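Local atomic coordinates of RTX toxin RtxA (Vibrio vulnificus MO6-24/O, PDB entry 6IMP), a protein that probably acts as a hydrolase effector, an alpha/beta hydrolase domain carried by a large secreted RTX toxin that contributes to virulence. Residues A[47-58]-A[110-120]; A[199-208]-A[251-261]. All coordinates share one frame; numbering follows the deposited sequence.

Interaction 1: residues A[47-58]-A[110-120]; sequences RRKIGEITQTLL and SSAEEQASEIR
E114 reaches across to the start of helix 52-63 and takes two hydrogen bonds on one oxygen. G51 N gives one to E114 OE2 (2.7 Å), and T54 OG1 gives the other to the same OE2 (2.8 Å). The two donors come from opposite faces of the carboxylate plane. T54 OG1 lies beside its own backbone N (chi1 -45°), which turns the hydroxyl to E114 and leaves CG2 over E113 O and S117 CB. A third bond runs from S111 OG to K49 O (2.6 Å). S111 is also the N-cap of its helix, through a weak bond from E114 N.

The packing contacts lie along the same seam. I50 CD1 packs on E113 CG (3.5 Å), and L58 CD1 meets E113 CG too (3.8 Å). E113 OE1 is held by N134 ND2. At the far end L58 CD2 sits 4.0 Å above the centre of the R120 guanidinium plane, while L57 CB lies at its edge.

The short axes cross at 66°. This joins an N-terminal helix to helix 112-124, which follows strand 101-105 and packs on strand 129-133, in the strand-turn-helix arrangement of an alpha/beta hydrolase fold.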
loop_
_atom_site.group_PDB
_atom_site.type_symbol
_atom_site.label_atom_id
_atom_site.label_comp_id
_atom_site.label_asym_id
_atom_site.label_seq_id
_atom_site.Cartn_x
_atom_site.Cartn_y
_atom_site.Cartn_z
ATOM N N ARG A 47 12.536 -7.695 -2.687
ATOM C CA ARG A 47 11.438 -6.912 -3.244
ATOM C C ARG A 47 10.657 -7.703 -4.277
ATOM O O ARG A 47 9.443 -7.536 -4.410
ATOM C CB ARG A 47 11.972 -5.637 -3.904
ATOM C CG ARG A 47 12.449 -4.569 -2.937
ATOM C CD ARG A 47 12.298 -3.195 -3.544
ATOM N NE ARG A 47 12.898 -3.109 -4.871
ATOM C CZ ARG A 47 14.171 -2.828 -5.108
ATOM N NH1 ARG A 47 15.030 -2.636 -4.107
ATOM N NH2 ARG A 47 14.597 -2.769 -6.357
ATOM N N ARG A 48 11.374 -8.525 -5.034
ATOM C CA ARG A 48 10.804 -9.207 -6.184
ATOM C C ARG A 48 10.398 -10.651 -5.884
ATOM O O ARG A 48 9.544 -11.207 -6.579
ATOM C CB ARG A 48 11.771 -9.143 -7.371
ATOM C CG ARG A 48 11.975 -7.726 -7.913
ATOM C CD ARG A 48 12.458 -7.752 -9.353
ATOM N NE ARG A 48 12.548 -6.431 -9.991
ATOM C CZ ARG A 48 11.518 -5.740 -10.483
ATOM N NH1 ARG A 48 10.267 -6.184 -10.355
ATOM N NH2 ARG A 48 11.731 -4.578 -11.089
ATOM N N LYS A 49 10.974 -11.229 -4.829
ATOM C CA LYS A 49 10.778 -12.646 -4.502
ATOM C C LYS A 49 9.311 -13.010 -4.285
ATOM O O LYS A 49 8.563 -12.281 -3.627
ATOM C CB LYS A 49 11.573 -13.019 -3.258
ATOM C CG LYS A 49 11.417 -14.467 -2.822
ATOM C CD LYS A 49 12.522 -14.860 -1.844
ATOM C CE LYS A 49 12.585 -16.361 -1.609
ATOM N NZ LYS A 49 12.966 -17.112 -2.841
ATOM N N ILE A 50 8.920 -14.144 -4.864
ATOM C CA ILE A 50 7.605 -14.738 -4.625
ATOM C C ILE A 50 7.792 -16.206 -4.229
ATOM O O ILE A 50 8.185 -17.038 -5.050
ATOM C CB ILE A 50 6.686 -14.617 -5.861
ATOM C CG1 ILE A 50 6.396 -13.141 -6.150
ATOM C CG2 ILE A 50 5.368 -15.342 -5.626
ATOM C CD1 ILE A 50 5.781 -12.881 -7.514
ATOM N N GLY A 51 7.514 -16.502 -2.962
ATOM C CA GLY A 51 7.754 -17.821 -2.381
ATOM C C GLY A 51 7.007 -18.929 -3.099
ATOM O O GLY A 51 6.008 -18.688 -3.789
ATOM N N GLU A 52 7.496 -20.151 -2.936
ATOM C CA GLU A 52 6.966 -21.282 -3.686
ATOM C C GLU A 52 5.514 -21.579 -3.307
ATOM O O GLU A 52 4.661 -21.770 -4.175
ATOM C CB GLU A 52 7.832 -22.521 -3.479
ATOM C CG GLU A 52 7.721 -23.518 -4.621
ATOM C CD GLU A 52 8.943 -24.395 -4.743
ATOM O OE1 GLU A 52 9.836 -24.062 -5.553
ATOM O OE2 GLU A 52 9.020 -25.404 -4.011
ATOM N N ILE A 53 5.241 -21.597 -2.010
ATOM C CA ILE A 53 3.890 -21.832 -1.513
ATOM C C ILE A 53 2.953 -20.727 -1.985
ATOM O O ILE A 53 1.853 -20.992 -2.466
ATOM C CB ILE A 53 3.867 -21.900 0.026
ATOM C CG1 ILE A 53 4.702 -23.094 0.517
ATOM C CG2 ILE A 53 2.432 -21.998 0.551
ATOM C CD1 ILE A 53 5.392 -22.857 1.842
ATOM N N THR A 54 3.411 -19.488 -1.851
ATOM C CA THR A 54 2.621 -18.328 -2.246
ATOM C C THR A 54 2.204 -18.446 -3.702
ATOM O O THR A 54 1.056 -18.167 -4.050
ATOM C CB THR A 54 3.409 -17.016 -2.052
ATOM O OG1 THR A 54 4.053 -17.029 -0.770
ATOM C CG2 THR A 54 2.477 -15.807 -2.137
ATOM N N GLN A 55 3.140 -18.887 -4.537
ATOM C CA GLN A 55 2.912 -18.985 -5.976
ATOM C C GLN A 55 1.889 -20.080 -6.264
ATOM O O GLN A 55 0.883 -19.833 -6.933
ATOM C CB GLN A 55 4.236 -19.254 -6.722
ATOM C CG GLN A 55 4.177 -19.136 -8.249
ATOM C CD GLN A 55 3.413 -17.914 -8.746
ATOM O OE1 GLN A 55 3.997 -16.855 -8.990
ATOM N NE2 GLN A 55 2.097 -18.060 -8.904
ATOM N N THR A 56 2.119 -21.267 -5.698
ATOM C CA THR A 56 1.226 -22.415 -5.895
ATOM C C THR A 56 -0.223 -22.050 -5.519
ATOM O O THR A 56 -1.139 -22.225 -6.329
ATOM C CB THR A 56 1.698 -23.668 -5.110
ATOM O OG1 THR A 56 2.058 -23.301 -3.778
ATOM C CG2 THR A 56 2.903 -24.304 -5.775
ATOM N N LEU A 57 -0.411 -21.474 -4.333
ATOM C CA LEU A 57 -1.731 -20.982 -3.923
ATOM C C LEU A 57 -2.354 -20.042 -4.963
ATOM O O LEU A 57 -3.581 -19.971 -5.091
ATOM C CB LEU A 57 -1.647 -20.249 -2.587
ATOM C CG LEU A 57 -1.204 -21.014 -1.340
ATOM C CD1 LEU A 57 -1.261 -20.061 -0.147
ATOM C CD2 LEU A 57 -2.051 -22.257 -1.095
ATOM N N LEU A 58 -1.498 -19.288 -5.656
ATOM C CA LEU A 58 -1.927 -18.323 -6.679
ATOM C C LEU A 58 -2.209 -18.973 -8.018
ATOM O O LEU A 58 -3.085 -18.523 -8.747
ATOM C CB LEU A 58 -0.854 -17.251 -6.887
ATOM C CG LEU A 58 -0.783 -16.131 -5.852
ATOM C CD1 LEU A 58 0.594 -15.490 -5.885
ATOM C CD2 LEU A 58 -1.867 -15.091 -6.094
ATOM N N SER A 110 9.133 -6.554 0.560
ATOM C CA SER A 110 8.753 -7.837 -0.059
ATOM C C SER A 110 7.691 -7.620 -1.104
ATOM O O SER A 110 6.979 -6.617 -1.055
ATOM C CB SER A 110 8.221 -8.825 0.989
ATOM O OG SER A 110 7.155 -8.257 1.737
ATOM N N SER A 111 7.539 -8.599 -1.995
ATOM C CA SER A 111 6.533 -8.541 -3.076
ATOM C C SER A 111 5.146 -8.386 -2.527
ATOM O O SER A 111 4.857 -8.828 -1.421
ATOM C CB SER A 111 6.560 -9.817 -3.926
ATOM O OG SER A 111 6.387 -10.977 -3.122
ATOM N N ALA A 112 4.273 -7.791 -3.322
ATOM C CA ALA A 112 2.854 -7.681 -2.964
ATOM C C ALA A 112 2.217 -9.066 -2.801
ATOM O O ALA A 112 1.334 -9.271 -1.955
ATOM C CB ALA A 112 2.110 -6.885 -4.021
ATOM N N GLU A 113 2.681 -10.012 -3.614
ATOM C CA GLU A 113 2.200 -11.392 -3.565
ATOM C C GLU A 113 2.233 -11.895 -2.122
ATOM O O GLU A 113 1.207 -12.248 -1.549
ATOM C CB GLU A 113 3.061 -12.290 -4.468
ATOM C CG GLU A 113 2.660 -12.275 -5.945
ATOM C CD GLU A 113 2.878 -10.933 -6.626
ATOM O OE1 GLU A 113 3.927 -10.293 -6.371
ATOM O OE2 GLU A 113 1.998 -10.519 -7.420
ATOM N N GLU A 114 3.415 -11.830 -1.530
ATOM C CA GLU A 114 3.618 -12.236 -0.153
ATOM C C GLU A 114 2.734 -11.433 0.783
ATOM O O GLU A 114 2.061 -11.994 1.634
ATOM C CB GLU A 114 5.080 -12.032 0.252
ATOM C CG GLU A 114 6.084 -12.853 -0.538
ATOM C CD GLU A 114 5.879 -14.345 -0.377
ATOM O OE1 GLU A 114 5.717 -14.817 0.767
ATOM O OE2 GLU A 114 5.869 -15.051 -1.405
ATOM N N GLN A 115 2.733 -10.116 0.616
ATOM C CA GLN A 115 2.069 -9.234 1.568
ATOM C C GLN A 115 0.553 -9.374 1.509
ATOM O O GLN A 115 -0.119 -9.209 2.511
ATOM C CB GLN A 115 2.489 -7.772 1.342
ATOM C CG GLN A 115 3.952 -7.486 1.702
ATOM C CD GLN A 115 4.336 -6.019 1.578
ATOM O OE1 GLN A 115 3.599 -5.140 2.011
ATOM N NE2 GLN A 115 5.519 -5.753 1.015
ATOM N N ALA A 116 0.019 -9.715 0.343
ATOM C CA ALA A 116 -1.429 -9.841 0.178
ATOM C C ALA A 116 -1.940 -11.220 0.593
ATOM O O ALA A 116 -3.129 -11.386 0.855
ATOM C CB ALA A 116 -1.829 -9.537 -1.259
ATOM N N SER A 117 -1.038 -12.193 0.697
ATOM C CA SER A 117 -1.426 -13.599 0.807
ATOM C C SER A 117 -2.173 -13.882 2.100
ATOM O O SER A 117 -3.239 -14.490 2.093
ATOM C CB SER A 117 -0.198 -14.502 0.698
ATOM O OG SER A 117 0.598 -14.429 1.859
ATOM N N GLU A 118 -1.636 -13.387 3.203
ATOM C CA GLU A 118 -2.335 -13.435 4.477
ATOM C C GLU A 118 -3.582 -12.521 4.529
ATOM O O GLU A 118 -4.379 -12.652 5.446
ATOM C CB GLU A 118 -1.375 -13.071 5.620
ATOM C CG GLU A 118 -0.273 -14.096 5.899
ATOM C CD GLU A 118 0.750 -13.600 6.926
ATOM O OE1 GLU A 118 0.351 -13.276 8.077
ATOM O OE2 GLU A 118 1.956 -13.540 6.587
ATOM N N ILE A 119 -3.732 -11.594 3.578
ATOM C CA ILE A 119 -4.806 -10.574 3.639
ATOM C C ILE A 119 -5.992 -10.826 2.686
ATOM O O ILE A 119 -7.138 -10.480 3.010
ATOM C CB ILE A 119 -4.250 -9.133 3.398
ATOM C CG1 ILE A 119 -3.176 -8.797 4.449
ATOM C CG2 ILE A 119 -5.365 -8.082 3.472
ATOM C CD1 ILE A 119 -2.374 -7.534 4.177
ATOM N N ARG A 120 -5.730 -11.381 1.506
ATOM C CA ARG A 120 -6.765 -11.410 0.464
ATOM C C ARG A 120 -7.958 -12.289 0.861
ATOM O O ARG A 120 -9.125 -11.890 0.706
ATOM C CB ARG A 120 -6.189 -11.827 -0.895
ATOM C CG ARG A 120 -5.653 -13.245 -0.992
ATOM C CD ARG A 120 -4.903 -13.454 -2.299
ATOM N NE ARG A 120 -3.728 -14.305 -2.102
ATOM C CZ ARG A 120 -3.615 -15.578 -2.492
ATOM N NH1 ARG A 120 -4.603 -16.175 -3.174
ATOM N NH2 ARG A 120 -2.489 -16.255 -2.213
#

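Interaction 2: residues A[199-208]-A[251-261]; sequences SGLLLDRPMP and PILLLTDNEGL
L201 and I252 lie side by side on neighbouring parallel strands in the central sheet of the alpha/beta hydrolase fold. The strand axes are 4.7 Å apart and run 12° from parallel. The ladder runs from L201 N to P251 O (2.8 Å), through L203 N to L253 O, to R205 N on L255 O (2.7 Å). L253 N to L201 O and L255 N to L203 O are weak. P251 CG packs on G200, which lacks a side chain.

On one face L203 leans across to I252, with CD1 3.7 Å from CG2. L254 fills the hollow between L203 and P206. Its CG points anti to the backbone N (chi1 170°), and L254 CD1 lies 3.7 Å from L203 CB and 3.5 Å from P206 CG. The other face carries L202, whose CD1 touches both L253 CD2 and L255 CG. Helix 291-302 packs over this face, with I302 on L202 and L253.

D204, also on this face, forms a side-on salt bridge with R205, and its OD2 also accepts from H175 NE2. L261 folds back over the turn after R205. L261 CD1 rests against P208 CD (3.9 Å), and L261 CD2 comes to 3.4 Å from P206 O.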
loop_
_atom_site.group_PDB
_atom_site.type_symbol
_atom_site.label_atom_id
_atom_site.label_comp_id
_atom_site.label_asym_id
_atom_site.label_seq_id
_atom_site.Cartn_x
_atom_site.Cartn_y
_atom_site.Cartn_z
ATOM N N SER A 199 -14.778 5.193 -1.358
ATOM C CA SER A 199 -15.733 4.949 -0.259
ATOM C C SER A 199 -15.085 4.982 1.118
ATOM O O SER A 199 -15.775 5.164 2.121
ATOM C CB SER A 199 -16.474 3.625 -0.427
ATOM O OG SER A 199 -17.548 3.545 0.497
ATOM N N GLY A 200 -13.773 4.765 1.170
ATOM C CA GLY A 200 -13.013 5.029 2.386
ATOM C C GLY A 200 -11.587 4.531 2.369
ATOM O O GLY A 200 -11.202 3.703 1.544
ATOM N N LEU A 201 -10.812 5.033 3.320
ATOM C CA LEU A 201 -9.396 4.727 3.422
ATOM C C LEU A 201 -9.142 3.929 4.683
ATOM O O LEU A 201 -9.494 4.369 5.772
ATOM C CB LEU A 201 -8.589 6.026 3.487
ATOM C CG LEU A 201 -7.148 5.882 3.987
ATOM C CD1 LEU A 201 -6.326 5.027 3.025
ATOM C CD2 LEU A 201 -6.497 7.239 4.193
ATOM N N LEU A 202 -8.469 2.792 4.540
ATOM C CA LEU A 202 -7.879 2.099 5.692
ATOM C C LEU A 202 -6.376 2.288 5.710
ATOM O O LEU A 202 -5.672 1.758 4.856
ATOM C CB LEU A 202 -8.203 0.594 5.668
ATOM C CG LEU A 202 -7.306 -0.306 6.529
ATOM C CD1 LEU A 202 -7.408 0.071 7.996
ATOM C CD2 LEU A 202 -7.626 -1.771 6.331
ATOM N N LEU A 203 -5.895 3.007 6.715
ATOM C CA LEU A 203 -4.475 3.030 7.047
ATOM C C LEU A 203 -4.129 1.830 7.938
ATOM O O LEU A 203 -4.249 1.892 9.162
ATOM C CB LEU A 203 -4.113 4.344 7.756
ATOM C CG LEU A 203 -4.371 5.651 6.974
ATOM C CD1 LEU A 203 -4.222 6.874 7.872
ATOM C CD2 LEU A 203 -3.456 5.778 5.762
ATOM N N ASP A 204 -3.725 0.733 7.307
ATOM C CA ASP A 204 -3.425 -0.522 8.014
ATOM C C ASP A 204 -1.991 -0.489 8.522
ATOM O O ASP A 204 -1.066 -0.646 7.747
ATOM C CB ASP A 204 -3.636 -1.732 7.065
ATOM C CG ASP A 204 -3.259 -3.085 7.703
ATOM O OD1 ASP A 204 -3.039 -3.135 8.941
ATOM O OD2 ASP A 204 -3.194 -4.108 6.963
ATOM N N ARG A 205 -1.813 -0.308 9.826
ATOM C CA ARG A 205 -0.471 -0.353 10.440
ATOM C C ARG A 205 0.501 0.549 9.663
ATOM O O ARG A 205 1.573 0.103 9.248
ATOM C CB ARG A 205 0.066 -1.789 10.478
ATOM C CG ARG A 205 -0.790 -2.759 11.279
ATOM C CD ARG A 205 -0.429 -4.218 10.987
ATOM N NE ARG A 205 -1.056 -4.715 9.761
ATOM C CZ ARG A 205 -0.798 -5.891 9.184
ATOM N NH1 ARG A 205 0.069 -6.735 9.724
ATOM N NH2 ARG A 205 -1.397 -6.214 8.041
ATOM N N PRO A 206 0.114 1.817 9.452
ATOM C CA PRO A 206 0.813 2.730 8.573
ATOM C C PRO A 206 2.249 3.023 8.955
ATOM O O PRO A 206 2.634 2.904 10.121
ATOM C CB PRO A 206 0.013 4.019 8.731
ATOM C CG PRO A 206 -0.464 3.946 10.122
ATOM C CD PRO A 206 -0.927 2.531 10.201
ATOM N N MET A 207 2.991 3.496 7.957
ATOM C CA MET A 207 4.226 4.248 8.159
ATOM C C MET A 207 3.790 5.693 8.239
ATOM O O MET A 207 3.266 6.217 7.264
ATOM C CB MET A 207 5.127 4.067 6.943
ATOM C CG MET A 207 6.190 5.130 6.775
ATOM S SD MET A 207 7.081 4.920 5.231
ATOM C CE MET A 207 8.014 3.428 5.555
ATOM N N PRO A 208 3.966 6.346 9.401
ATOM C CA PRO A 208 3.419 7.694 9.455
ATOM C C PRO A 208 4.281 8.663 8.713
ATOM O O PRO A 208 3.809 9.698 8.265
ATOM C CB PRO A 208 3.463 8.014 10.934
ATOM C CG PRO A 208 4.699 7.319 11.398
ATOM C CD PRO A 208 4.687 6.007 10.648
ATOM N N PRO A 251 -14.003 8.853 5.497
ATOM C CA PRO A 251 -13.732 7.736 6.396
ATOM C C PRO A 251 -12.283 7.240 6.354
ATOM O O PRO A 251 -11.818 6.719 5.333
ATOM C CB PRO A 251 -14.710 6.644 5.922
ATOM C CG PRO A 251 -15.302 7.136 4.650
ATOM C CD PRO A 251 -15.219 8.619 4.702
ATOM N N ILE A 252 -11.593 7.425 7.473
ATOM C CA ILE A 252 -10.249 6.900 7.680
ATOM C C ILE A 252 -10.237 5.965 8.897
ATOM O O ILE A 252 -10.105 6.420 10.029
ATOM C CB ILE A 252 -9.249 8.061 7.915
ATOM C CG1 ILE A 252 -9.261 8.998 6.707
ATOM C CG2 ILE A 252 -7.833 7.536 8.197
ATOM C CD1 ILE A 252 -8.526 10.303 6.931
ATOM N N LEU A 253 -10.369 4.664 8.674
ATOM C CA LEU A 253 -10.040 3.705 9.726
ATOM C C LEU A 253 -8.533 3.675 9.888
ATOM O O LEU A 253 -7.794 3.770 8.915
ATOM C CB LEU A 253 -10.561 2.300 9.413
ATOM C CG LEU A 253 -10.337 1.229 10.513
ATOM C CD1 LEU A 253 -10.995 1.608 11.833
ATOM C CD2 LEU A 253 -10.837 -0.138 10.067
ATOM N N LEU A 254 -8.080 3.548 11.119
ATOM C CA LEU A 254 -6.661 3.511 11.393
ATOM C C LEU A 254 -6.357 2.450 12.457
ATOM O O LEU A 254 -6.617 2.647 13.648
ATOM C CB LEU A 254 -6.186 4.898 11.830
ATOM C CG LEU A 254 -4.764 5.032 12.397
ATOM C CD1 LEU A 254 -3.713 4.598 11.389
ATOM C CD2 LEU A 254 -4.517 6.468 12.839
ATOM N N LEU A 255 -5.806 1.325 12.017
ATOM C CA LEU A 255 -5.413 0.264 12.933
ATOM C C LEU A 255 -3.903 0.203 13.050
ATOM O O LEU A 255 -3.209 -0.040 12.071
ATOM C CB LEU A 255 -5.970 -1.071 12.452
ATOM C CG LEU A 255 -7.458 -1.068 12.059
ATOM C CD1 LEU A 255 -7.937 -2.491 11.855
ATOM C CD2 LEU A 255 -8.334 -0.387 13.089
ATOM N N THR A 256 -3.401 0.439 14.251
ATOM C CA THR A 256 -1.960 0.450 14.492
ATOM C C THR A 256 -1.494 -0.799 15.222
ATOM O O THR A 256 -2.255 -1.406 15.957
ATOM C CB THR A 256 -1.549 1.664 15.333
ATOM O OG1 THR A 256 -2.035 1.514 16.671
ATOM C CG2 THR A 256 -2.112 2.929 14.738
ATOM N N ASP A 257 -0.213 -1.123 15.063
ATOM C CA ASP A 257 0.387 -2.320 15.682
ATOM C C ASP A 257 0.865 -2.020 17.106
ATOM O O ASP A 257 0.778 -0.884 17.559
ATOM C CB ASP A 257 1.535 -2.868 14.821
ATOM C CG ASP A 257 2.560 -1.808 14.457
ATOM O OD1 ASP A 257 2.161 -0.729 13.952
ATOM O OD2 ASP A 257 3.763 -2.066 14.649
ATOM N N ASN A 258 1.325 -3.048 17.823
ATOM C CA ASN A 258 1.637 -2.913 19.259
ATOM C C ASN A 258 3.133 -2.710 19.514
ATOM O O ASN A 258 3.596 -2.799 20.655
ATOM C CB ASN A 258 1.106 -4.118 20.063
ATOM C CG ASN A 258 1.874 -5.417 19.793
ATOM O OD1 ASN A 258 2.901 -5.438 19.094
ATOM N ND2 ASN A 258 1.376 -6.515 20.361
ATOM N N GLU A 259 3.872 -2.441 18.443
ATOM C CA GLU A 259 5.325 -2.299 18.492
ATOM C C GLU A 259 5.649 -0.833 18.212
ATOM O O GLU A 259 4.728 -0.023 17.968
ATOM C CB GLU A 259 5.983 -3.141 17.376
ATOM C CG GLU A 259 5.760 -4.651 17.497
ATOM C CD GLU A 259 6.402 -5.453 16.371
ATOM O OE1 GLU A 259 6.897 -4.857 15.397
ATOM O OE2 GLU A 259 6.403 -6.697 16.452
ATOM N N GLY A 260 6.945 -0.498 18.266
ATOM C CA GLY A 260 7.432 0.889 18.175
ATOM C C GLY A 260 6.812 1.766 17.089
ATOM O O GLY A 260 6.443 2.918 17.345
ATOM N N LEU A 261 6.709 1.235 15.875
ATOM C CA LEU A 261 6.036 1.943 14.791
ATOM C C LEU A 261 4.612 2.380 15.172
ATOM O O LEU A 261 4.212 3.514 14.902
ATOM C CB LEU A 261 5.984 1.071 13.543
ATOM C CG LEU A 261 5.516 1.825 12.299
ATOM C CD1 LEU A 261 6.598 2.782 11.833
ATOM C CD2 LEU A 261 5.115 0.890 11.170
#

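Overall arrangement
Interactions 1 and 2 belong to one alpha/beta hydrolase fold, and their centres lie about 21 Å apart. Interaction 2 is within the sheet, where strand 200-204 lies between 172-177 and 252-256. Interaction 1 is on the outside, where helix 112-124 meets the N-terminal helices. They come closest where I119 CD1 packs 4.2 Å from R205 NH2. Helix 291-302 touches segments of both, through I119 on M295 and D204 on L294. The sequence around G176, S178 and G180 resembles a nucleophile elbow. The side chain of L261 lies near it without touching, so interaction 2 is probably beside the active site.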